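Local coordinates for CG5036 (Drosophila melanogaster, PDB 4IGU), which probably binds G-protein alpha subunits through its RGS domain, the part crystallised, speeds their GTP hydrolysis, and probably also inhibits GDP release, at residues A[24-27]-A[28-31]; A[41-45]-A[46-50]; A[62-66]-A[67-71]; A[97-100]-A[101-104]. All coordinates share one frame; numbering follows the deposited sequence.

How the interactions relate
All four contacts are local turns or caps within one all-helical RGS domain. Interactions 1 and 2 belong to consecutive helices, 26-30 and 33-45, with centres about 17 Å apart and nearest atoms about 7 Å apart; both lean on helix 113-132, through Tyr120, His124 and Tyr128 in one case and Ser127 and Arg130 in the other. Interactions 3 and 4 form a second pair on helices 67-81 and 94-103, also with centres about 17 Å apart. The sodium ion sits at interaction 3, and the side chain of Met104 in interaction 4 stays about 13 Å from it. Interactions 1 and 4 lie on opposite sides of the chain's centre.

Interaction 1: A[24-27]-A[28-31]; sequences KSFD and KLMK
Ser25 caps the amino end of the short helix 26-30 in the RGS domain: its OG accepts the backbone N-H of Lys28 at 3.2 Å, with an N-H...O angle of 158°. OG stands between the backbone N and the carbonyl carbon of its own residue (chi1 72°), which turns it toward the first turn of the helix. The Ser25 carbonyl receives a weak bond from Leu29 N. Phe26 O is gripped more firmly, by Met30 N at 2.8 Å, Asp27 O takes Lys31 N, and Met30 O is taken by Arg36 NE. On the apolar side, Phe26 and Met30 run side by side in the same direction. Met30 CG lies over one face of the Phe26 ring, a CH-pi contact 3.6 Å from the centroid, while its SD approaches obliquely at 4.3 Å from that centroid in a Met-aromatic contact. Leu29 CD2 comes to the edge of the same ring. Helix 113-132 buries this cluster: His124 stacks on Phe26, and the rings of Tyr120 and Tyr128 meet it at an angle. The charged side of the turn is held by Asp27 and Lys31, whose side chains meet at an angle. Beyond its CG the lysine is fully extended, which carries the ammonium to the carboxylate, and Lys31 NZ donates to the syn lone pair of Asp27 OD2 at 2.8 Å in a salt bridge.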
loop_
_atom_site.group_PDB
_atom_site.type_symbol
_atom_site.label_atom_id
_atom_site.label_comp_id
_atom_site.label_asym_id
_atom_site.label_seq_id
_atom_site.Cartn_x
_atom_site.Cartn_y
_atom_site.Cartn_z
ATOM N N LYS A 24 11.943 1.934 -12.342
ATOM C CA LYS A 24 11.389 2.202 -13.675
ATOM C C LYS A 24 9.925 2.637 -13.609
ATOM O O LYS A 24 9.477 3.480 -14.392
ATOM C CB LYS A 24 11.510 0.961 -14.567
ATOM C CG LYS A 24 12.935 0.432 -14.739
ATOM C CD LYS A 24 12.949 -0.883 -15.523
ATOM C CE LYS A 24 14.373 -1.350 -15.781
ATOM N NZ LYS A 24 15.185 -0.270 -16.415
ATOM N N SER A 25 9.172 2.039 -12.691
ATOM C CA SER A 25 7.783 2.434 -12.485
ATOM C C SER A 25 7.288 1.947 -11.128
ATOM O O SER A 25 7.759 0.933 -10.629
ATOM C CB SER A 25 6.886 1.874 -13.587
ATOM O OG SER A 25 6.721 0.472 -13.444
ATOM N N PHE A 26 6.338 2.684 -10.553
ATOM C CA PHE A 26 5.697 2.327 -9.295
ATOM C C PHE A 26 5.037 0.956 -9.422
ATOM O O PHE A 26 5.072 0.145 -8.493
ATOM C CB PHE A 26 4.672 3.410 -8.935
ATOM C CG PHE A 26 4.075 3.261 -7.563
ATOM C CD1 PHE A 26 4.881 3.036 -6.455
ATOM C CD2 PHE A 26 2.698 3.367 -7.380
ATOM C CE1 PHE A 26 4.321 2.906 -5.189
ATOM C CE2 PHE A 26 2.130 3.233 -6.127
ATOM C CZ PHE A 26 2.939 3.007 -5.023
ATOM N N ASP A 27 4.458 0.695 -10.592
ATOM C CA ASP A 27 3.806 -0.576 -10.871
ATOM C C ASP A 27 4.754 -1.745 -10.608
ATOM O O ASP A 27 4.383 -2.728 -9.959
ATOM C CB ASP A 27 3.334 -0.602 -12.329
ATOM C CG ASP A 27 2.430 -1.777 -12.627
ATOM O OD1 ASP A 27 1.299 -1.796 -12.106
ATOM O OD2 ASP A 27 2.844 -2.668 -13.395
ATOM N N LYS A 28 5.980 -1.618 -11.115
ATOM C CA LYS A 28 7.022 -2.627 -10.936
ATOM C C LYS A 28 7.289 -2.857 -9.463
ATOM O O LYS A 28 7.407 -4.001 -9.008
ATOM C CB LYS A 28 8.319 -2.155 -11.587
ATOM C CG LYS A 28 8.356 -2.293 -13.087
ATOM C CD LYS A 28 8.527 -3.741 -13.487
ATOM C CE LYS A 28 8.657 -3.872 -14.996
ATOM N NZ LYS A 28 7.512 -3.232 -15.697
ATOM N N LEU A 29 7.393 -1.754 -8.726
ATOM C CA LEU A 29 7.624 -1.810 -7.288
ATOM C C LEU A 29 6.464 -2.549 -6.630
ATOM O O LEU A 29 6.664 -3.531 -5.915
ATOM C CB LEU A 29 7.790 -0.392 -6.719
ATOM C CG LEU A 29 7.995 -0.224 -5.213
ATOM C CD1 LEU A 29 9.195 -1.020 -4.777
ATOM C CD2 LEU A 29 8.189 1.231 -4.846
ATOM N N MET A 30 5.243 -2.105 -6.914
ATOM C CA MET A 30 4.059 -2.653 -6.246
ATOM C C MET A 30 3.726 -4.106 -6.614
ATOM O O MET A 30 3.018 -4.788 -5.869
ATOM C CB MET A 30 2.850 -1.742 -6.483
ATOM C CG MET A 30 2.980 -0.382 -5.823
ATOM S SD MET A 30 3.071 -0.503 -4.013
ATOM C CE MET A 30 1.320 -0.717 -3.630
ATOM N N LYS A 31 4.237 -4.584 -7.747
ATOM C CA LYS A 31 4.008 -5.969 -8.150
ATOM C C LYS A 31 5.034 -6.943 -7.566
ATOM O O LYS A 31 4.891 -8.160 -7.691
ATOM C CB LYS A 31 3.984 -6.091 -9.673
ATOM C CG LYS A 31 2.638 -5.707 -10.281
ATOM C CD LYS A 31 2.718 -5.648 -11.798
ATOM C CE LYS A 31 1.352 -5.338 -12.416
ATOM N NZ LYS A 31 1.495 -5.030 -13.869
#

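Interaction 2: A[41-45]-A[46-50]; sequences NFLRS and EFSEE
Glu46 lays its carboxylate against the outer end of the Phe42 ring, with OE2 3.3 Å from Phe42 CZ and the two planes 64° apart. The acid's main polar partner is Arg130 of helix 113-132, which forms a salt bridge with OE2; Phe42 also touches Arg130. Replacing Glu46 by an alanine would probably leave Arg130 without this charged mate and take the carboxylate away from the end of the Phe42 ring. Behind these side chains the helix 33-45 ends in a Schellman motif, with Phe47 as the C-prime residue at positive phi (54°). Ser48 N reaches back to Leu43 O at 2.9 Å, and Phe47 N bonds to Arg44 O. Leu43 O also accepts Glu46 N, and its two donors arrive from opposite faces of the carbonyl plane. Ser45 OG turns back to donate to Phe42 O. On the other flank, Glu49 CB sits over one face of the Arg44 guanidinium, and Glu49 CG is 3.8 Å from Arg44 NH2. Their opposite charges probably attract only weakly, since Glu49 OE2 lies well out of the guanidinium plane, 4.2 Å from Arg44 NE; Arg44 NH2 instead bonds to Gln40. Inside the turn, Leu43 CD2 packs 3.4 Å from Ser48 OG.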
loop_
_atom_site.group_PDB
_atom_site.type_symbol
_atom_site.label_atom_id
_atom_site.label_comp_id
_atom_site.label_asym_id
_atom_site.label_seq_id
_atom_site.Cartn_x
_atom_site.Cartn_y
_atom_site.Cartn_z
ATOM N N ASN A 41 9.005 -0.555 4.490
ATOM C CA ASN A 41 10.010 -0.155 5.482
ATOM C C ASN A 41 10.332 1.324 5.374
ATOM O O ASN A 41 10.496 2.019 6.377
ATOM C CB ASN A 41 11.294 -0.984 5.348
ATOM C CG ASN A 41 11.139 -2.397 5.891
ATOM O OD1 ASN A 41 10.210 -2.686 6.647
ATOM N ND2 ASN A 41 12.060 -3.283 5.517
ATOM N N PHE A 42 10.407 1.809 4.145
ATOM C CA PHE A 42 10.641 3.219 3.917
ATOM C C PHE A 42 9.475 4.063 4.414
ATOM O O PHE A 42 9.680 5.122 5.003
ATOM C CB PHE A 42 10.876 3.492 2.432
ATOM C CG PHE A 42 10.966 4.950 2.107
ATOM C CD1 PHE A 42 12.080 5.689 2.493
ATOM C CD2 PHE A 42 9.938 5.591 1.430
ATOM C CE1 PHE A 42 12.168 7.036 2.200
ATOM C CE2 PHE A 42 10.016 6.937 1.140
ATOM C CZ PHE A 42 11.135 7.661 1.524
ATOM N N LEU A 43 8.252 3.602 4.160
ATOM C CA LEU A 43 7.068 4.325 4.609
ATOM C C LEU A 43 7.002 4.379 6.129
ATOM O O LEU A 43 6.557 5.379 6.695
ATOM C CB LEU A 43 5.794 3.678 4.063
ATOM C CG LEU A 43 5.591 3.804 2.559
ATOM C CD1 LEU A 43 4.387 2.988 2.114
ATOM C CD2 LEU A 43 5.413 5.271 2.204
ATOM N N ARG A 44 7.417 3.298 6.783
ATOM C CA ARG A 44 7.421 3.267 8.246
ATOM C C ARG A 44 8.353 4.364 8.759
ATOM O O ARG A 44 8.004 5.131 9.667
ATOM C CB ARG A 44 7.837 1.880 8.758
ATOM C CG ARG A 44 7.906 1.749 10.278
ATOM C CD ARG A 44 7.953 0.284 10.718
ATOM N NE ARG A 44 6.702 -0.404 10.396
ATOM C CZ ARG A 44 6.536 -1.221 9.358
ATOM N NH1 ARG A 44 7.550 -1.471 8.536
ATOM N NH2 ARG A 44 5.356 -1.791 9.144
ATOM N N SER A 45 9.522 4.465 8.134
ATOM C CA SER A 45 10.493 5.503 8.466
ATOM C C SER A 45 9.884 6.890 8.265
ATOM O O SER A 45 10.365 7.879 8.816
ATOM C CB SER A 45 11.739 5.362 7.589
ATOM O OG SER A 45 11.582 6.100 6.385
ATOM N N GLU A 46 8.810 6.952 7.485
ATOM C CA GLU A 46 8.142 8.214 7.185
ATOM C C GLU A 46 6.807 8.376 7.917
ATOM O O GLU A 46 6.057 9.318 7.646
ATOM C CB GLU A 46 7.906 8.314 5.678
ATOM C CG GLU A 46 8.494 9.560 5.066
ATOM C CD GLU A 46 8.387 9.579 3.563
ATOM O OE1 GLU A 46 7.368 9.088 3.026
ATOM O OE2 GLU A 46 9.327 10.097 2.923
ATOM N N PHE A 47 6.508 7.457 8.834
ATOM C CA PHE A 47 5.231 7.470 9.554
ATOM C C PHE A 47 4.018 7.486 8.619
ATOM O O PHE A 47 3.044 8.200 8.862
ATOM C CB PHE A 47 5.173 8.660 10.518
ATOM C CG PHE A 47 6.353 8.739 11.445
ATOM C CD1 PHE A 47 6.379 8.001 12.619
ATOM C CD2 PHE A 47 7.440 9.544 11.137
ATOM C CE1 PHE A 47 7.468 8.067 13.476
ATOM C CE2 PHE A 47 8.532 9.615 11.984
ATOM C CZ PHE A 47 8.547 8.873 13.155
ATOM N N SER A 48 4.073 6.701 7.548
ATOM C CA SER A 48 2.925 6.593 6.656
ATOM C C SER A 48 2.700 5.162 6.187
ATOM O O SER A 48 2.053 4.940 5.161
ATOM C CB SER A 48 3.079 7.529 5.455
ATOM O OG SER A 48 4.248 7.220 4.719
ATOM N N GLU A 49 3.211 4.190 6.937
ATOM C CA GLU A 49 3.089 2.793 6.518
ATOM C C GLU A 49 1.633 2.321 6.488
ATOM O O GLU A 49 1.325 1.312 5.858
ATOM C CB GLU A 49 3.970 1.856 7.363
ATOM C CG GLU A 49 3.403 1.473 8.712
ATOM C CD GLU A 49 3.652 2.527 9.763
ATOM O OE1 GLU A 49 4.071 3.653 9.402
ATOM O OE2 GLU A 49 3.426 2.231 10.956
ATOM N N GLU A 50 0.736 3.059 7.142
ATOM C CA GLU A 50 -0.686 2.716 7.108
ATOM C C GLU A 50 -1.248 2.808 5.694
ATOM O O GLU A 50 -2.253 2.166 5.381
ATOM C CB GLU A 50 -1.502 3.617 8.043
ATOM C CG GLU A 50 -1.516 5.075 7.636
ATOM C CD GLU A 50 -0.377 5.842 8.263
ATOM O OE1 GLU A 50 0.512 5.186 8.856
ATOM O OE2 GLU A 50 -0.386 7.088 8.177
#

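Interaction 3: A[62-66]-A[67-71]; sequences KKENS and PELVE. With NA (sodium ion), chain F.
Glu64 reaches its side chain forward against the first turn of helix 67-81, its CD 3.5 Å from Leu69 CB and its CG 3.8 Å from Val70 CG2. This is the close-packed part of the contact. CG stands opposite the backbone N (chi1 -173°) and the chain then bends at chi2, which brings the carboxylate beside the loop. There OE2 accepts the backbone N-H of Ser66 at 3.0 Å on its anti lone pair, with an N-H...O angle of 164°, while OE1 forms a salt bridge with Lys73 farther along the helix. The acid is therefore held at both oxygens, its aliphatic part resting on Leu69 and buried Val70. Ser66 O joins the loop to the helix, taking a nearly straight bond from Val70 N at 2.8 Å and a weak one from Leu69 N. The loose side is watery. Glu64 O is a ligand of the sodium ion at 2.9 Å, and two waters also bind the metal. One of them, 2.4 Å from sodium, donates in turn to Asn65 O. The exposed Glu68 makes little contact, its OE1 coming only within 3.9 Å of Ser66 CB. Ser66 occupies the N-cap position without a side-chain capping bond, and Pro67 follows as the first helical residue: the arrangement is a helix N-terminus entered from the loop after helix 50-61, beside a sodium ion that takes a backbone carbonyl and two waters among its ligands.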
loop_
_atom_site.group_PDB
_atom_site.type_symbol
_atom_site.label_atom_id
_atom_site.label_comp_id
_atom_site.label_asym_id
_atom_site.label_seq_id
_atom_site.Cartn_x
_atom_site.Cartn_y
_atom_site.Cartn_z
ATOM N N LYS A 62 -10.386 -8.420 -1.785
ATOM C CA LYS A 62 -10.951 -8.725 -3.101
ATOM C C LYS A 62 -10.986 -10.218 -3.394
ATOM O O LYS A 62 -11.751 -10.680 -4.252
ATOM C CB LYS A 62 -10.230 -7.940 -4.207
ATOM C CG LYS A 62 -10.551 -6.435 -4.167
ATOM C CD LYS A 62 -9.759 -5.623 -5.178
ATOM C CE LYS A 62 -10.114 -4.135 -5.092
ATOM N NZ LYS A 62 -11.527 -3.868 -5.527
ATOM N N LYS A 63 -10.176 -10.973 -2.660
ATOM C CA LYS A 63 -10.105 -12.407 -2.854
ATOM C C LYS A 63 -11.297 -13.105 -2.225
ATOM O O LYS A 63 -11.647 -14.212 -2.634
ATOM C CB LYS A 63 -8.798 -12.959 -2.287
ATOM C CG LYS A 63 -7.561 -12.418 -3.000
ATOM C CD LYS A 63 -6.301 -12.651 -2.187
ATOM C CE LYS A 63 -6.073 -14.128 -1.927
ATOM N NZ LYS A 63 -4.807 -14.364 -1.147
ATOM N N GLU A 64 -11.943 -12.445 -1.262
ATOM C CA GLU A 64 -13.055 -13.063 -0.532
ATOM C C GLU A 64 -14.357 -13.195 -1.351
ATOM O O GLU A 64 -14.883 -12.214 -1.857
ATOM C CB GLU A 64 -13.324 -12.296 0.766
ATOM C CG GLU A 64 -14.353 -12.961 1.653
ATOM C CD GLU A 64 -13.997 -14.407 1.948
ATOM O OE1 GLU A 64 -12.947 -14.622 2.587
ATOM O OE2 GLU A 64 -14.763 -15.323 1.542
ATOM N N ASN A 65 -14.896 -14.407 -1.444
ATOM C CA ASN A 65 -16.135 -14.628 -2.192
ATOM C C ASN A 65 -17.413 -14.645 -1.343
ATOM O O ASN A 65 -18.497 -14.387 -1.852
ATOM C CB ASN A 65 -16.053 -15.957 -2.955
ATOM C CG ASN A 65 -14.979 -15.966 -4.001
ATOM O OD1 ASN A 65 -14.580 -14.914 -4.513
ATOM N ND2 ASN A 65 -14.506 -17.167 -4.353
ATOM N N SER A 66 -17.298 -14.995 -0.067
ATOM C CA SER A 66 -18.481 -15.118 0.794
ATOM C C SER A 66 -18.878 -13.777 1.379
ATOM O O SER A 66 -18.076 -13.155 2.079
ATOM C CB SER A 66 -18.224 -16.092 1.942
ATOM O OG SER A 66 -18.078 -17.406 1.443
ATOM N N PRO A 67 -20.129 -13.340 1.124
ATOM C CA PRO A 67 -20.548 -11.991 1.543
ATOM C C PRO A 67 -20.431 -11.800 3.058
ATOM O O PRO A 67 -20.122 -10.685 3.496
ATOM C CB PRO A 67 -22.016 -11.928 1.096
ATOM C CG PRO A 67 -22.100 -12.911 -0.043
ATOM C CD PRO A 67 -21.170 -14.023 0.329
ATOM N N GLU A 68 -20.666 -12.860 3.835
ATOM C CA GLU A 68 -20.516 -12.790 5.304
ATOM C C GLU A 68 -19.096 -12.428 5.733
ATOM O O GLU A 68 -18.896 -11.643 6.671
ATOM C CB GLU A 68 -20.892 -14.119 5.950
ATOM C CG GLU A 68 -22.337 -14.521 5.757
ATOM C CD GLU A 68 -22.550 -15.424 4.547
ATOM O OE1 GLU A 68 -21.734 -15.387 3.588
ATOM O OE2 GLU A 68 -23.539 -16.184 4.572
ATOM N N LEU A 69 -18.113 -13.000 5.044
ATOM C CA LEU A 69 -16.704 -12.766 5.369
ATOM C C LEU A 69 -16.230 -11.460 4.735
ATOM O O LEU A 69 -15.360 -10.774 5.275
ATOM C CB LEU A 69 -15.848 -13.940 4.874
ATOM C CG LEU A 69 -16.202 -15.268 5.535
ATOM C CD1 LEU A 69 -15.183 -16.326 5.194
ATOM C CD2 LEU A 69 -16.309 -15.077 7.066
ATOM N N VAL A 70 -16.793 -11.114 3.581
ATOM C CA VAL A 70 -16.543 -9.789 3.033
ATOM C C VAL A 70 -16.880 -8.748 4.095
ATOM O O VAL A 70 -16.086 -7.842 4.373
ATOM C CB VAL A 70 -17.378 -9.508 1.774
ATOM C CG1 VAL A 70 -17.141 -8.081 1.318
ATOM C CG2 VAL A 70 -17.012 -10.481 0.641
ATOM N N GLU A 71 -18.040 -8.901 4.725
ATOM C CA GLU A 71 -18.478 -7.926 5.724
ATOM C C GLU A 71 -17.570 -7.940 6.951
ATOM O O GLU A 71 -17.172 -6.887 7.448
ATOM C CB GLU A 71 -19.923 -8.187 6.147
ATOM C CG GLU A 71 -20.312 -7.372 7.361
ATOM C CD GLU A 71 -21.807 -7.242 7.539
ATOM O OE1 GLU A 71 -22.480 -8.287 7.613
ATOM O OE2 GLU A 71 -22.300 -6.091 7.628
HETATM NA NA NA F . -17.278 -11.279 -3.096
HETATM O O HOH W 1 -19.335 -12.473 -3.263
HETATM O O HOH W 2 -18.836 -8.990 -2.789
#

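Interaction 4: A[97-100]-A[101-104]; sequences REIV and NRNM
Arg102 curls back along helix 94-103 and lays one face of its guanidinium over the preceding turn, with Glu98 O 3.6 Å above the centre of that plane and Ile99 N offset toward its rim. A bend at chi3 (-77°) turns the group this way. Glu98 and Arg102 cross at a slant, their carboxylate and guanidinium planes 37° apart, and Arg102 NH2 lies 3.6 Å from Glu98 CB. The salt bridge between Glu98 OE1 and Arg102 NH2 is long, 3.9 Å, and the oxygen lies well out of the guanidinium plane, leaving attraction of charge without a directed N-H. Ile99 and Asn103 behave differently, lying side by side and pointing the same way, with Ile99 CG2 3.7 Å from Asn103 ND2; that nitrogen donates to Thr111 O. Asn101 has CG opposite its carbonyl carbon (chi1 -71°), which sets its amide against the preceding turn, CG 3.1 Å from Arg97 O. Its OD1 is bonded to Tyr78 OH on helix 67-81. A leucine in its place would probably leave the Tyr78 hydroxyl without this partner and weaken the polar link between the two helices. Inward, buried Val100 touches Met104, CG1 to CG at 4.3 Å, and both side chains pack on Tyr78 and Phe112. Under the side chains, Asn101 N, Arg102 N and Asn103 N bond to the carbonyls of Arg97, Glu98 and Ile99, the i to i+4 ladder of an alpha-helix, here an amphipathic surface helix of the RGS domain with Val100 and Met104 on the side packed against helix 67-81.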
loop_
_atom_site.group_PDB
_atom_site.type_symbol
_atom_site.label_atom_id
_atom_site.label_comp_id
_atom_site.label_asym_id
_atom_site.label_seq_id
_atom_site.Cartn_x
_atom_site.Cartn_y
_atom_site.Cartn_z
ATOM N N ARG A 97 -14.966 9.480 1.930
ATOM C CA ARG A 97 -15.393 8.914 3.215
ATOM C C ARG A 97 -16.885 8.590 3.236
ATOM O O ARG A 97 -17.304 7.554 3.764
ATOM C CB ARG A 97 -15.060 9.858 4.375
ATOM C CG ARG A 97 -13.605 9.828 4.791
ATOM C CD ARG A 97 -13.364 10.654 6.056
ATOM N NE ARG A 97 -12.209 10.137 6.782
ATOM C CZ ARG A 97 -12.274 9.253 7.779
ATOM N NH1 ARG A 97 -13.445 8.784 8.209
ATOM N NH2 ARG A 97 -11.153 8.844 8.357
ATOM N N GLU A 98 -17.681 9.481 2.652
ATOM C CA GLU A 98 -19.128 9.313 2.612
ATOM C C GLU A 98 -19.526 8.139 1.735
ATOM O O GLU A 98 -20.472 7.416 2.058
ATOM C CB GLU A 98 -19.802 10.595 2.113
ATOM C CG GLU A 98 -19.773 11.729 3.116
ATOM C CD GLU A 98 -20.403 11.331 4.452
ATOM O OE1 GLU A 98 -21.407 10.580 4.442
ATOM O OE2 GLU A 98 -19.891 11.766 5.507
ATOM N N ILE A 99 -18.808 7.953 0.626
ATOM C CA ILE A 99 -19.053 6.817 -0.259
ATOM C C ILE A 99 -18.766 5.498 0.450
ATOM O O ILE A 99 -19.584 4.577 0.399
ATOM C CB ILE A 99 -18.217 6.895 -1.561
ATOM C CG1 ILE A 99 -18.690 8.063 -2.428
ATOM C CG2 ILE A 99 -18.338 5.594 -2.346
ATOM C CD1 ILE A 99 -17.818 8.342 -3.657
ATOM N N VAL A 100 -17.605 5.410 1.102
ATOM C CA VAL A 100 -17.225 4.215 1.857
ATOM C C VAL A 100 -18.229 3.914 2.987
ATOM O O VAL A 100 -18.654 2.763 3.155
ATOM C CB VAL A 100 -15.787 4.337 2.410
ATOM C CG1 VAL A 100 -15.457 3.177 3.346
ATOM C CG2 VAL A 100 -14.797 4.387 1.257
ATOM N N ASN A 101 -18.628 4.939 3.737
ATOM C CA ASN A 101 -19.636 4.767 4.793
ATOM C C ASN A 101 -20.905 4.144 4.256
ATOM O O ASN A 101 -21.455 3.205 4.840
ATOM C CB ASN A 101 -19.990 6.107 5.459
ATOM C CG ASN A 101 -18.875 6.642 6.319
ATOM O OD1 ASN A 101 -17.865 5.973 6.528
ATOM N ND2 ASN A 101 -19.050 7.860 6.835
ATOM N N ARG A 102 -21.393 4.673 3.141
ATOM C CA ARG A 102 -22.609 4.126 2.566
ATOM C C ARG A 102 -22.370 2.696 2.090
ATOM O O ARG A 102 -23.253 1.848 2.236
ATOM C CB ARG A 102 -23.147 5.030 1.435
ATOM C CG ARG A 102 -23.581 6.427 1.934
ATOM C CD ARG A 102 -24.341 7.251 0.877
ATOM N NE ARG A 102 -23.464 7.847 -0.137
ATOM C CZ ARG A 102 -22.936 9.070 -0.056
ATOM N NH1 ARG A 102 -22.153 9.530 -1.030
ATOM N NH2 ARG A 102 -23.191 9.836 1.001
ATOM N N ASN A 103 -21.187 2.424 1.519
ATOM C CA ASN A 103 -20.876 1.069 1.017
ATOM C C ASN A 103 -20.751 0.044 2.129
ATOM O O ASN A 103 -20.758 -1.157 1.872
ATOM C CB ASN A 103 -19.575 1.041 0.202
ATOM C CG ASN A 103 -19.702 1.720 -1.152
ATOM O OD1 ASN A 103 -20.798 2.039 -1.590
ATOM N ND2 ASN A 103 -18.572 1.919 -1.828
ATOM N N MET A 104 -20.596 0.514 3.364
ATOM C CA MET A 104 -20.370 -0.385 4.487
ATOM C C MET A 104 -21.657 -0.947 5.045
ATOM O O MET A 104 -21.628 -1.804 5.939
ATOM C CB MET A 104 -19.566 0.306 5.597
ATOM C CG MET A 104 -18.058 0.310 5.326
ATOM S SD MET A 104 -17.335 -1.354 5.228
ATOM C CE MET A 104 -17.690 -2.035 6.847
#